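Local coordinates for GXWXG domain-containing protein (Thermomonospora curvata, PDB 4MVE) that is of unknown function but folds as a curled antiparallel beta sheet flanked by helices, joining a GXWXG family region to a DUF4334 region, at residues A[11-16]-A[47-52]; A[39-44]-A[96-101]; A[57-62]-A[76-81]; A[102-107]-A[140-145]. All coordinates share one frame; numbering follows the deposited sequence.

Overall arrangement
All four contacts reach one curled antiparallel sheet. Contacts 1 and 2 both use strand 42-48 yet lie on opposite sides of the chain's centre, their centres about 20 Å apart. Contact 3, where helix 54-61 meets strand 74-81, touches contact 1 through I48 CD1, which lies 3.7 Å from L60 CD1. Contact 4 adjoins contact 1 because strands 42-48 and 143-149 are neighbours in the sheet: F49 CE2 is 3.6 Å from F145 O. Contacts 2 and 4 share strand 96-103, with centres about 16 Å apart, while contacts 3 and 4 do not touch, their nearest atoms about 6 Å apart. No active site or ligand is established here, so the contacts are read as parts of the fold.

Contact 1 of 4, residues A[11-16]-A[47-52]; sequences AKIIAS and GIFDRG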
loop_
_atom_site.group_PDB
_atom_site.type_symbol
_atom_site.label_atom_id
_atom_site.label_comp_id
_atom_site.label_asym_id
_atom_site.label_seq_id
_atom_site.Cartn_x
_atom_site.Cartn_y
_atom_site.Cartn_z
ATOM N N ALA A 11 -2.801 11.482 7.647
ATOM C CA ALA A 11 -2.985 12.254 6.421
ATOM C C ALA A 11 -1.848 13.282 6.258
ATOM O O ALA A 11 -1.322 13.445 5.153
ATOM C CB ALA A 11 -4.357 12.940 6.432
ATOM N N LYS A 12 -1.448 13.933 7.355
ATOM C CA LYS A 12 -0.385 14.951 7.361
ATOM C C LYS A 12 0.968 14.342 6.976
ATOM O O LYS A 12 1.710 14.945 6.192
ATOM C CB LYS A 12 -0.290 15.650 8.737
ATOM C CG LYS A 12 -1.325 16.760 8.912
ATOM C CD LYS A 12 -1.449 17.265 10.348
ATOM C CE LYS A 12 -0.556 18.437 10.665
ATOM N NZ LYS A 12 -0.997 19.146 11.902
ATOM N N ILE A 13 1.280 13.146 7.527
ATOM C CA ILE A 13 2.526 12.419 7.226
ATOM C C ILE A 13 2.522 11.982 5.738
ATOM O O ILE A 13 3.484 12.242 5.022
ATOM C CB ILE A 13 2.695 11.219 8.191
ATOM C CG1 ILE A 13 2.903 11.707 9.668
ATOM C CG2 ILE A 13 3.848 10.292 7.724
ATOM C CD1 ILE A 13 2.470 10.579 10.816
ATOM N N ILE A 14 1.436 11.357 5.285
ATOM C CA ILE A 14 1.276 10.889 3.898
ATOM C C ILE A 14 1.386 12.065 2.905
ATOM O O ILE A 14 2.057 11.913 1.899
ATOM C CB ILE A 14 -0.094 10.134 3.723
ATOM C CG1 ILE A 14 -0.151 8.846 4.577
ATOM C CG2 ILE A 14 -0.455 9.866 2.218
ATOM C CD1 ILE A 14 -1.588 8.176 4.579
ATOM N N ALA A 15 0.717 13.219 3.174
ATOM C CA ALA A 15 0.749 14.358 2.252
ATOM C C ALA A 15 2.140 15.002 2.178
ATOM O O ALA A 15 2.495 15.526 1.126
ATOM C CB ALA A 15 -0.305 15.407 2.618
ATOM N N SER A 16 2.919 14.953 3.255
ATOM C CA SER A 16 4.247 15.560 3.236
ATOM C C SER A 16 5.376 14.546 2.797
ATOM O O SER A 16 6.506 14.960 2.620
ATOM C CB SER A 16 4.571 16.152 4.603
ATOM O OG SER A 16 4.808 15.104 5.531
ATOM N N GLY A 47 3.892 5.694 -1.598
ATOM C CA GLY A 47 5.003 6.208 -0.818
ATOM C C GLY A 47 5.222 5.288 0.357
ATOM O O GLY A 47 4.369 4.443 0.663
ATOM N N ILE A 48 6.377 5.406 0.993
ATOM C CA ILE A 48 6.758 4.497 2.065
ATOM C C ILE A 48 7.078 5.266 3.334
ATOM O O ILE A 48 7.723 6.311 3.277
ATOM C CB ILE A 48 7.983 3.657 1.581
ATOM C CG1 ILE A 48 7.643 2.837 0.332
ATOM C CG2 ILE A 48 8.506 2.740 2.681
ATOM C CD1 ILE A 48 8.858 2.465 -0.515
ATOM N N PHE A 49 6.702 4.710 4.481
ATOM C CA PHE A 49 6.957 5.370 5.765
ATOM C C PHE A 49 8.406 5.199 6.249
ATOM O O PHE A 49 8.911 6.105 6.879
ATOM C CB PHE A 49 5.988 4.867 6.847
ATOM C CG PHE A 49 4.569 5.334 6.622
ATOM C CD1 PHE A 49 4.196 6.655 6.905
ATOM C CD2 PHE A 49 3.584 4.441 6.205
ATOM C CE1 PHE A 49 2.874 7.079 6.724
ATOM C CE2 PHE A 49 2.253 4.865 6.046
ATOM C CZ PHE A 49 1.908 6.180 6.309
ATOM N N ASP A 50 9.038 4.024 6.027
ATOM C CA ASP A 50 10.419 3.783 6.429
ATOM C C ASP A 50 11.260 3.433 5.195
ATOM O O ASP A 50 11.242 2.296 4.718
ATOM C CB ASP A 50 10.474 2.679 7.495
ATOM C CG ASP A 50 11.867 2.231 7.915
ATOM O OD1 ASP A 50 12.836 3.040 7.774
ATOM O OD2 ASP A 50 11.991 1.091 8.407
ATOM N N ARG A 51 12.015 4.415 4.713
ATOM C CA ARG A 51 12.812 4.310 3.505
ATOM C C ARG A 51 14.175 3.598 3.724
ATOM O O ARG A 51 14.892 3.381 2.743
ATOM C CB ARG A 51 13.004 5.701 2.852
ATOM C CG ARG A 51 11.720 6.117 2.118
ATOM C CD ARG A 51 11.781 7.416 1.348
ATOM N NE ARG A 51 11.809 8.608 2.203
ATOM C CZ ARG A 51 10.739 9.245 2.681
ATOM N NH1 ARG A 51 9.518 8.763 2.473
ATOM N NH2 ARG A 51 10.887 10.335 3.422
ATOM N N GLY A 52 14.485 3.212 4.969
ATOM C CA GLY A 52 15.714 2.492 5.289
ATOM C C GLY A 52 15.612 0.983 5.142
ATOM O O GLY A 52 16.630 0.288 5.236
#
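The helical segment 11-16 brings I13 and I14 up to F49, just past the end of strand 42-48, and the backbones come closest between I14 CA and G47 CA, at 7.6 Å. The contact itself is made by the side chains of I13 and I14 against F49. I13 meets F49 at about a right angle: its CG2 branch lies near the ring plane and touches the edge, with CG2 3.5 Å from F49 CE1. A chi1 of -66° sets CG1 of I13 beside the backbone N and leaves CG2 anti to it, facing the ring. I14 approaches the same corner obliquely, its CG1 3.8 Å from F49 CZ. Together these place helix 5-16 against the curled antiparallel sheet, whose strands 129-136 and 143-149 supply V131 and Y144 to the F49 side chain and V131, H146 and T148 to I14. The F49 ring also meets H146 edge-to-face. An alanine in place of F49 is likely to open a gap beside I13 CG2 and I14 CG1 and deprive H146 of its aromatic partner. Beyond F49 the loop makes an Asx turn: G52 N donates to D50 OD1 over 3.3 Å with an N-H...O angle of 154°, reaching the oxygen from above the carboxylate plane. R51, between them, is tied at its backbone N to E19 OE1 and at NH2 to G17 O.

Contact 2 of 4, residues A[39-44]-A[96-101]; sequences FMLGTW and ARLREV
One methyl of L98, CD1, meets two consecutive residues of segment 39-44: it lies 4.1 Å from CB of the selenomethionine M40 and, more loosely, 4.5 Å from L41 CD2. L98 lies on strand 96-103 of the curled antiparallel sheet, and M40 on the 3-10 turn that leads into strand 42-48 of the same sheet, where G42 and W44 supply the first glycine and the tryptophan of the G-X-W-X-G signature. No hydrogen bond crosses, and the nearest CA atoms, those of M40 and L98, remain 8.7 Å apart, as expected of side-chain packing. F69 of strand 64-71 touches both M40 and L98, while V35 and V37 border one each. Further out, R99 NH1 donates to L98 O at 2.9 Å, in the guanidinium plane, and R99 NH2 forms a salt bridge with D73. On the other segment, M40 bends at chi2 (-55°) and chi3 (-51°), so that although CB faces L98 the methyl CE folds back over one face of the W44 ring, 3.7 Å above its plane and displaced to the ring's outer part. The indole is fixed in turn by its own N-H: W44 NE1 donates to M40 O at 2.9 Å, with an N-H...O angle of 153°.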
loop_
_atom_site.group_PDB
_atom_site.type_symbol
_atom_site.label_atom_id
_atom_site.label_comp_id
_atom_site.label_asym_id
_atom_site.label_seq_id
_atom_site.Cartn_x
_atom_site.Cartn_y
_atom_site.Cartn_z
ATOM N N PHE A 39 -13.735 0.078 -3.121
ATOM C CA PHE A 39 -13.158 1.370 -2.714
ATOM C C PHE A 39 -11.735 1.538 -3.285
ATOM O O PHE A 39 -11.286 2.665 -3.513
ATOM C CB PHE A 39 -13.110 1.441 -1.175
ATOM C CG PHE A 39 -12.478 2.680 -0.571
ATOM C CD1 PHE A 39 -13.262 3.770 -0.201
ATOM C CD2 PHE A 39 -11.115 2.719 -0.284
ATOM C CE1 PHE A 39 -12.674 4.907 0.375
ATOM C CE2 PHE A 39 -10.538 3.843 0.301
ATOM C CZ PHE A 39 -11.315 4.930 0.627
HETATM N N MSE A 40 -11.022 0.417 -3.475
HETATM C CA MSE A 40 -9.668 0.428 -3.981
HETATM C C MSE A 40 -9.579 0.591 -5.491
HETATM O O MSE A 40 -8.476 0.848 -5.976
HETATM C CB MSE A 40 -8.920 -0.864 -3.575
HETATM C CG MSE A 40 -8.781 -1.063 -2.068
HETATM SE SE MSE A 40 -7.942 0.430 -1.138
HETATM C CE MSE A 40 -6.253 0.694 -2.255
ATOM N N LEU A 41 -10.701 0.407 -6.250
ATOM C CA LEU A 41 -10.654 0.460 -7.709
ATOM C C LEU A 41 -10.146 1.852 -8.222
ATOM O O LEU A 41 -10.624 2.898 -7.788
ATOM C CB LEU A 41 -11.987 0.039 -8.348
ATOM C CG LEU A 41 -12.469 -1.410 -7.994
ATOM C CD1 LEU A 41 -13.783 -1.744 -8.663
ATOM C CD2 LEU A 41 -11.468 -2.444 -8.393
ATOM N N GLY A 42 -9.107 1.813 -9.052
ATOM C CA GLY A 42 -8.470 3.003 -9.611
ATOM C C GLY A 42 -6.961 2.981 -9.519
ATOM O O GLY A 42 -6.370 1.988 -9.073
ATOM N N THR A 43 -6.328 4.080 -9.939
ATOM C CA THR A 43 -4.881 4.234 -9.905
ATOM C C THR A 43 -4.504 5.034 -8.668
ATOM O O THR A 43 -5.168 6.032 -8.339
ATOM C CB THR A 43 -4.373 4.858 -11.213
ATOM O OG1 THR A 43 -4.708 3.958 -12.265
ATOM C CG2 THR A 43 -2.851 5.075 -11.225
ATOM N N TRP A 44 -3.443 4.581 -7.977
ATOM C CA TRP A 44 -2.948 5.224 -6.757
ATOM C C TRP A 44 -1.440 5.449 -6.799
ATOM O O TRP A 44 -0.690 4.588 -7.289
ATOM C CB TRP A 44 -3.282 4.391 -5.497
ATOM C CG TRP A 44 -4.730 4.080 -5.271
ATOM C CD1 TRP A 44 -5.503 3.228 -6.003
ATOM C CD2 TRP A 44 -5.533 4.472 -4.129
ATOM N NE1 TRP A 44 -6.749 3.094 -5.421
ATOM C CE2 TRP A 44 -6.799 3.854 -4.276
ATOM C CE3 TRP A 44 -5.281 5.237 -2.969
ATOM C CZ2 TRP A 44 -7.829 4.007 -3.325
ATOM C CZ3 TRP A 44 -6.299 5.388 -2.031
ATOM C CH2 TRP A 44 -7.557 4.776 -2.214
ATOM N N ALA A 96 -1.625 -9.306 -9.418
ATOM C CA ALA A 96 -2.250 -9.421 -8.120
ATOM C C ALA A 96 -3.774 -9.335 -8.227
ATOM O O ALA A 96 -4.324 -9.229 -9.321
ATOM C CB ALA A 96 -1.716 -8.333 -7.191
ATOM N N ARG A 97 -4.445 -9.476 -7.093
ATOM C CA ARG A 97 -5.895 -9.421 -7.005
ATOM C C ARG A 97 -6.302 -8.965 -5.602
ATOM O O ARG A 97 -5.447 -8.838 -4.710
ATOM C CB ARG A 97 -6.536 -10.765 -7.408
ATOM C CG ARG A 97 -6.248 -11.891 -6.463
ATOM C CD ARG A 97 -6.194 -13.261 -7.157
ATOM N NE ARG A 97 -5.828 -14.278 -6.162
ATOM C CZ ARG A 97 -4.635 -14.377 -5.567
ATOM N NH1 ARG A 97 -3.640 -13.552 -5.902
ATOM N NH2 ARG A 97 -4.418 -15.316 -4.657
ATOM N N LEU A 98 -7.581 -8.649 -5.437
ATOM C CA LEU A 98 -8.122 -8.163 -4.166
ATOM C C LEU A 98 -9.070 -9.155 -3.544
ATOM O O LEU A 98 -9.911 -9.747 -4.237
ATOM C CB LEU A 98 -8.889 -6.856 -4.373
ATOM C CG LEU A 98 -8.063 -5.590 -4.703
ATOM C CD1 LEU A 98 -8.953 -4.533 -5.350
ATOM C CD2 LEU A 98 -7.412 -5.010 -3.445
ATOM N N ARG A 99 -8.926 -9.337 -2.234
ATOM C CA ARG A 99 -9.818 -10.191 -1.428
ATOM C C ARG A 99 -10.032 -9.518 -0.075
ATOM O O ARG A 99 -9.310 -8.555 0.251
ATOM C CB ARG A 99 -9.227 -11.596 -1.237
ATOM C CG ARG A 99 -9.022 -12.421 -2.533
ATOM C CD ARG A 99 -10.387 -12.732 -3.184
ATOM N NE ARG A 99 -10.307 -13.677 -4.293
ATOM C CZ ARG A 99 -10.179 -13.345 -5.576
ATOM N NH1 ARG A 99 -10.003 -12.077 -5.928
ATOM N NH2 ARG A 99 -10.169 -14.282 -6.511
ATOM N N GLU A 100 -11.018 -9.985 0.697
ATOM C CA GLU A 100 -11.216 -9.486 2.057
ATOM C C GLU A 100 -10.487 -10.445 2.973
ATOM O O GLU A 100 -10.789 -11.634 2.950
ATOM C CB GLU A 100 -12.697 -9.375 2.416
ATOM C CG GLU A 100 -13.413 -8.284 1.638
ATOM C CD GLU A 100 -14.886 -8.225 1.982
ATOM O OE1 GLU A 100 -15.640 -9.109 1.513
ATOM O OE2 GLU A 100 -15.281 -7.310 2.743
ATOM N N VAL A 101 -9.470 -9.943 3.697
ATOM C CA VAL A 101 -8.580 -10.725 4.570
ATOM C C VAL A 101 -8.506 -10.076 5.961
ATOM O O VAL A 101 -8.558 -8.858 6.036
ATOM C CB VAL A 101 -7.154 -10.837 3.944
ATOM C CG1 VAL A 101 -6.276 -11.850 4.709
ATOM C CG2 VAL A 101 -7.207 -11.204 2.440
#

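Contact 3 of 4, residues A[57-62]-A[76-81]; sequences GMLLGM and EPLLCR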
loop_
_atom_site.group_PDB
_atom_site.type_symbol
_atom_site.label_atom_id
_atom_site.label_comp_id
_atom_site.label_asym_id
_atom_site.label_seq_id
_atom_site.Cartn_x
_atom_site.Cartn_y
_atom_site.Cartn_z
ATOM N N GLY A 57 14.197 0.198 -0.269
ATOM C CA GLY A 57 15.359 0.595 -1.054
ATOM C C GLY A 57 15.261 0.137 -2.498
ATOM O O GLY A 57 15.613 0.879 -3.422
HETATM N N MSE A 58 14.737 -1.071 -2.693
HETATM C CA MSE A 58 14.594 -1.701 -4.007
HETATM C C MSE A 58 13.442 -1.061 -4.796
HETATM O O MSE A 58 13.605 -0.792 -5.984
HETATM C CB MSE A 58 14.414 -3.215 -3.850
HETATM C CG MSE A 58 15.708 -3.931 -3.367
HETATM SE SE MSE A 58 17.323 -3.491 -4.422
HETATM C CE MSE A 58 16.770 -4.165 -6.095
ATOM N N LEU A 59 12.313 -0.761 -4.128
ATOM C CA LEU A 59 11.174 -0.075 -4.736
ATOM C C LEU A 59 11.593 1.317 -5.235
ATOM O O LEU A 59 11.267 1.712 -6.361
ATOM C CB LEU A 59 10.022 0.052 -3.721
ATOM C CG LEU A 59 9.214 -1.225 -3.418
ATOM C CD1 LEU A 59 8.197 -0.961 -2.321
ATOM C CD2 LEU A 59 8.503 -1.754 -4.656
ATOM N N LEU A 60 12.365 2.022 -4.414
ATOM C CA LEU A 60 12.888 3.338 -4.717
ATOM C C LEU A 60 13.816 3.271 -5.955
ATOM O O LEU A 60 13.670 4.078 -6.870
ATOM C CB LEU A 60 13.636 3.865 -3.471
ATOM C CG LEU A 60 12.902 4.827 -2.498
ATOM C CD1 LEU A 60 11.457 4.416 -2.192
ATOM C CD2 LEU A 60 13.670 4.979 -1.199
ATOM N N GLY A 61 14.697 2.276 -5.999
ATOM C CA GLY A 61 15.634 2.092 -7.109
ATOM C C GLY A 61 14.949 1.807 -8.430
ATOM O O GLY A 61 15.402 2.246 -9.487
HETATM N N MSE A 62 13.800 1.122 -8.360
HETATM C CA MSE A 62 12.980 0.814 -9.524
HETATM C C MSE A 62 12.082 1.983 -9.919
HETATM O O MSE A 62 11.389 1.878 -10.934
HETATM C CB MSE A 62 12.131 -0.387 -9.224
HETATM C CG MSE A 62 12.887 -1.645 -9.388
HETATM SE SE MSE A 62 11.726 -2.970 -10.080
HETATM C CE MSE A 62 11.302 -2.149 -11.930
ATOM N N GLU A 76 -2.467 -4.250 -10.906
ATOM C CA GLU A 76 -1.068 -4.037 -11.268
ATOM C C GLU A 76 -0.389 -3.544 -9.998
ATOM O O GLU A 76 -0.633 -2.420 -9.579
ATOM C CB GLU A 76 -0.902 -3.088 -12.468
ATOM C CG GLU A 76 -1.649 -3.593 -13.705
ATOM C CD GLU A 76 -1.811 -2.561 -14.805
ATOM O OE1 GLU A 76 -1.847 -1.354 -14.479
ATOM O OE2 GLU A 76 -1.948 -2.955 -15.986
ATOM N N PRO A 77 0.386 -4.403 -9.297
ATOM C CA PRO A 77 0.950 -3.976 -8.007
ATOM C C PRO A 77 2.151 -3.047 -8.085
ATOM O O PRO A 77 2.444 -2.353 -7.102
ATOM C CB PRO A 77 1.353 -5.296 -7.344
ATOM C CG PRO A 77 1.622 -6.225 -8.480
ATOM C CD PRO A 77 0.737 -5.805 -9.623
ATOM N N LEU A 78 2.877 -3.057 -9.203
ATOM C CA LEU A 78 4.130 -2.288 -9.297
ATOM C C LEU A 78 4.225 -1.407 -10.498
ATOM O O LEU A 78 4.992 -1.689 -11.426
ATOM C CB LEU A 78 5.347 -3.238 -9.279
ATOM C CG LEU A 78 5.439 -4.172 -8.057
ATOM C CD1 LEU A 78 6.436 -5.267 -8.320
ATOM C CD2 LEU A 78 5.851 -3.378 -6.787
ATOM N N LEU A 79 3.497 -0.281 -10.453
ATOM C CA LEU A 79 3.609 0.754 -11.471
ATOM C C LEU A 79 4.875 1.477 -11.175
ATOM O O LEU A 79 5.148 1.734 -10.002
ATOM C CB LEU A 79 2.402 1.712 -11.467
ATOM C CG LEU A 79 1.008 1.106 -11.745
ATOM C CD1 LEU A 79 -0.073 2.230 -11.702
ATOM C CD2 LEU A 79 0.974 0.336 -13.115
ATOM N N CYS A 80 5.706 1.710 -12.203
ATOM C CA CYS A 80 6.998 2.355 -12.034
ATOM C C CYS A 80 7.135 3.425 -13.048
ATOM O O CYS A 80 6.421 3.435 -14.055
ATOM C CB CYS A 80 8.150 1.347 -12.131
ATOM S SG CYS A 80 8.106 0.048 -10.873
ATOM N N ARG A 81 8.068 4.321 -12.798
ATOM C CA ARG A 81 8.362 5.396 -13.715
ATOM C C ARG A 81 9.605 5.038 -14.498
ATOM O O ARG A 81 10.652 4.715 -13.910
ATOM C CB ARG A 81 8.513 6.719 -12.968
ATOM C CG ARG A 81 8.174 7.901 -13.855
ATOM C CD ARG A 81 8.285 9.203 -13.111
ATOM N NE ARG A 81 7.170 9.451 -12.191
ATOM C CZ ARG A 81 6.021 10.022 -12.537
ATOM N NH1 ARG A 81 5.777 10.325 -13.806
ATOM N NH2 ARG A 81 5.094 10.264 -11.624
#
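W64 touches both L59 and L78, and Y90 both M62 and C80, so aromatic side chains from outside the two segments border the contact; Y88 adds a further touch to M62. Inside this border the meeting is aliphatic, with one selenium-bearing and one thiol side chain. L59 and L78 run nearly perpendicular and touch through one branch each, with L59 CD2 3.8 Å from L78 CD2. CG of L59 stands anti to the carbonyl carbon (chi1 -75°), and chi2 of 175° then sets which methyl, CD2, faces the strand. Next along, where the CA atoms of M62 and C80 are 6.7 Å apart, the selenomethionine M62 bends at chi2 and chi3 and sets its methyl CE 4.0 Å from C80 SG. Its carbonyl joins in as well: M62 O packs against C80 CB at 3.5 Å. The fold here is a helix laid on an antiparallel sheet: helix 54-61 ends at G61, and the hairpin of strands 64-71 and 74-81 brings strand 74-81 back against it. The helix also rests on I48 of strand 42-48, which touches L59 and L60. R81 barely takes part, and its NH1 bonds to G85 O. With no hydrogen bond or salt bridge across the two segments, the contact depends on van der Waals packing of the two leucine methyls and of M62 CE and O against C80.

Contact 4 of 4, residues A[102-107]-A[140-145]; sequences ALRGTV and PDILYF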
loop_
_atom_site.group_PDB
_atom_site.type_symbol
_atom_site.label_atom_id
_atom_site.label_comp_id
_atom_site.label_asym_id
_atom_site.label_seq_id
_atom_site.Cartn_x
_atom_site.Cartn_y
_atom_site.Cartn_z
ATOM N N ALA A 102 -8.434 -10.892 7.055
ATOM C CA ALA A 102 -8.297 -10.367 8.420
ATOM C C ALA A 102 -6.836 -10.086 8.758
ATOM O O ALA A 102 -5.942 -10.833 8.361
ATOM C CB ALA A 102 -8.857 -11.344 9.444
ATOM N N LEU A 103 -6.619 -9.028 9.541
ATOM C CA LEU A 103 -5.343 -8.676 10.120
ATOM C C LEU A 103 -5.640 -8.109 11.477
ATOM O O LEU A 103 -6.319 -7.080 11.566
ATOM C CB LEU A 103 -4.516 -7.705 9.265
ATOM C CG LEU A 103 -3.216 -7.185 9.977
ATOM C CD1 LEU A 103 -2.108 -8.259 9.979
ATOM C CD2 LEU A 103 -2.716 -5.904 9.350
ATOM N N ARG A 104 -5.181 -8.807 12.547
ATOM C CA ARG A 104 -5.388 -8.416 13.948
ATOM C C ARG A 104 -6.876 -8.311 14.283
ATOM O O ARG A 104 -7.307 -7.356 14.926
ATOM C CB ARG A 104 -4.688 -7.084 14.243
ATOM C CG ARG A 104 -3.225 -7.148 13.991
ATOM C CD ARG A 104 -2.606 -5.788 14.043
ATOM N NE ARG A 104 -1.222 -5.952 13.676
ATOM C CZ ARG A 104 -0.501 -5.085 12.990
ATOM N NH1 ARG A 104 -1.003 -3.890 12.674
ATOM N NH2 ARG A 104 0.744 -5.381 12.651
ATOM N N GLY A 105 -7.647 -9.261 13.788
ATOM C CA GLY A 105 -9.089 -9.305 14.002
ATOM C C GLY A 105 -9.918 -8.374 13.138
ATOM O O GLY A 105 -11.139 -8.341 13.291
ATOM N N THR A 106 -9.282 -7.581 12.243
ATOM C CA THR A 106 -10.050 -6.685 11.389
ATOM C C THR A 106 -9.939 -7.165 9.972
ATOM O O THR A 106 -8.836 -7.333 9.460
ATOM C CB THR A 106 -9.623 -5.226 11.539
ATOM O OG1 THR A 106 -9.830 -4.817 12.889
ATOM C CG2 THR A 106 -10.373 -4.286 10.579
ATOM N N VAL A 107 -11.097 -7.389 9.360
ATOM C CA VAL A 107 -11.277 -7.813 7.980
ATOM C C VAL A 107 -11.409 -6.554 7.116
ATOM O O VAL A 107 -12.238 -5.725 7.386
ATOM C CB VAL A 107 -12.525 -8.746 7.862
ATOM C CG1 VAL A 107 -12.903 -8.988 6.398
ATOM C CG2 VAL A 107 -12.305 -10.079 8.601
ATOM N N PRO A 140 9.845 -10.573 9.846
ATOM C CA PRO A 140 9.571 -10.612 11.291
ATOM C C PRO A 140 8.449 -9.666 11.667
ATOM O O PRO A 140 7.670 -9.986 12.568
ATOM C CB PRO A 140 10.911 -10.210 11.933
ATOM C CG PRO A 140 11.661 -9.503 10.860
ATOM C CD PRO A 140 11.219 -10.102 9.561
ATOM N N ASP A 141 8.326 -8.535 10.932
ATOM C CA ASP A 141 7.326 -7.519 11.221
ATOM C C ASP A 141 6.533 -7.097 9.996
ATOM O O ASP A 141 7.055 -7.082 8.877
ATOM C CB ASP A 141 8.022 -6.262 11.796
ATOM C CG ASP A 141 9.173 -6.541 12.754
ATOM O OD1 ASP A 141 8.903 -7.028 13.873
ATOM O OD2 ASP A 141 10.350 -6.289 12.368
ATOM N N ILE A 142 5.292 -6.648 10.234
ATOM C CA ILE A 142 4.442 -6.031 9.222
ATOM C C ILE A 142 5.101 -4.684 8.826
ATOM O O ILE A 142 5.511 -3.965 9.718
ATOM C CB ILE A 142 3.009 -5.807 9.816
ATOM C CG1 ILE A 142 2.293 -7.146 10.225
ATOM C CG2 ILE A 142 2.140 -4.870 8.931
ATOM C CD1 ILE A 142 2.043 -8.201 9.146
ATOM N N LEU A 143 5.203 -4.343 7.532
ATOM C CA LEU A 143 5.783 -3.054 7.135
ATOM C C LEU A 143 4.673 -2.174 6.471
ATOM O O LEU A 143 3.724 -2.683 5.883
ATOM C CB LEU A 143 7.042 -3.243 6.251
ATOM C CG LEU A 143 8.173 -4.127 6.896
ATOM C CD1 LEU A 143 9.215 -4.559 5.868
ATOM C CD2 LEU A 143 8.869 -3.423 8.087
ATOM N N TYR A 144 4.782 -0.866 6.609
ATOM C CA TYR A 144 3.724 0.020 6.173
ATOM C C TYR A 144 4.099 0.897 5.006
ATOM O O TYR A 144 5.220 1.379 4.924
ATOM C CB TYR A 144 3.268 0.907 7.364
ATOM C CG TYR A 144 2.730 0.073 8.504
ATOM C CD1 TYR A 144 1.405 -0.353 8.518
ATOM C CD2 TYR A 144 3.558 -0.337 9.543
ATOM C CE1 TYR A 144 0.918 -1.159 9.546
ATOM C CE2 TYR A 144 3.095 -1.182 10.547
ATOM C CZ TYR A 144 1.773 -1.587 10.548
ATOM O OH TYR A 144 1.328 -2.432 11.538
ATOM N N PHE A 145 3.123 1.159 4.143
ATOM C CA PHE A 145 3.281 2.075 3.024
ATOM C C PHE A 145 1.973 2.873 2.856
ATOM O O PHE A 145 0.987 2.580 3.534
ATOM C CB PHE A 145 3.705 1.317 1.735
ATOM C CG PHE A 145 2.651 0.382 1.193
ATOM C CD1 PHE A 145 2.591 -0.952 1.618
ATOM C CD2 PHE A 145 1.713 0.828 0.258
ATOM C CE1 PHE A 145 1.606 -1.820 1.129
ATOM C CE2 PHE A 145 0.716 -0.028 -0.219
ATOM C CZ PHE A 145 0.676 -1.353 0.206
#
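L103 and R104 reach from a tight hairpin toward I142, just before strand 143-149, and Y144 within it. The hairpin joins strands 96-103 and 106-113 of the curled antiparallel sheet through a type I' beta turn from L103 to T106, closed by L103 N to T106 O (2.8 Å) and T106 N to L103 O (3.1 Å). L103 comes first, its CD1 methyl 4.2 Å from I142 CD1, an apolar touch beside H121 and A133. At the next position R104 takes the left-handed backbone conformation of the turn; G105, third in the turn, also has positive phi, and T106 closes it. The R104 side chain runs extended from CG to NE (chi2 170°), carrying the guanidinium across to the other segment. There R104 NH2 passes I142 CG1 at 3.4 Å, the two side chains running antiparallel alongside one another. Y144 approaches from the far side, its hydroxyl meeting the guanidinium edge near its plane, while ring and guanidinium planes stand 47° apart. Helix 22-29 supplies E26, which pairs with R104 NH2 and also bonds to Y144 OH; D30, next to that helix, pairs with NH1. A phenylalanine at Y144 would probably leave R104 NH1 without one acceptor and E26 without its hydroxyl mate, loosening the hold on the arginine. The bond that spans the segments runs from R104 NH1 to Y144 OH, 3.0 Å long with an N-H...O angle of 153°.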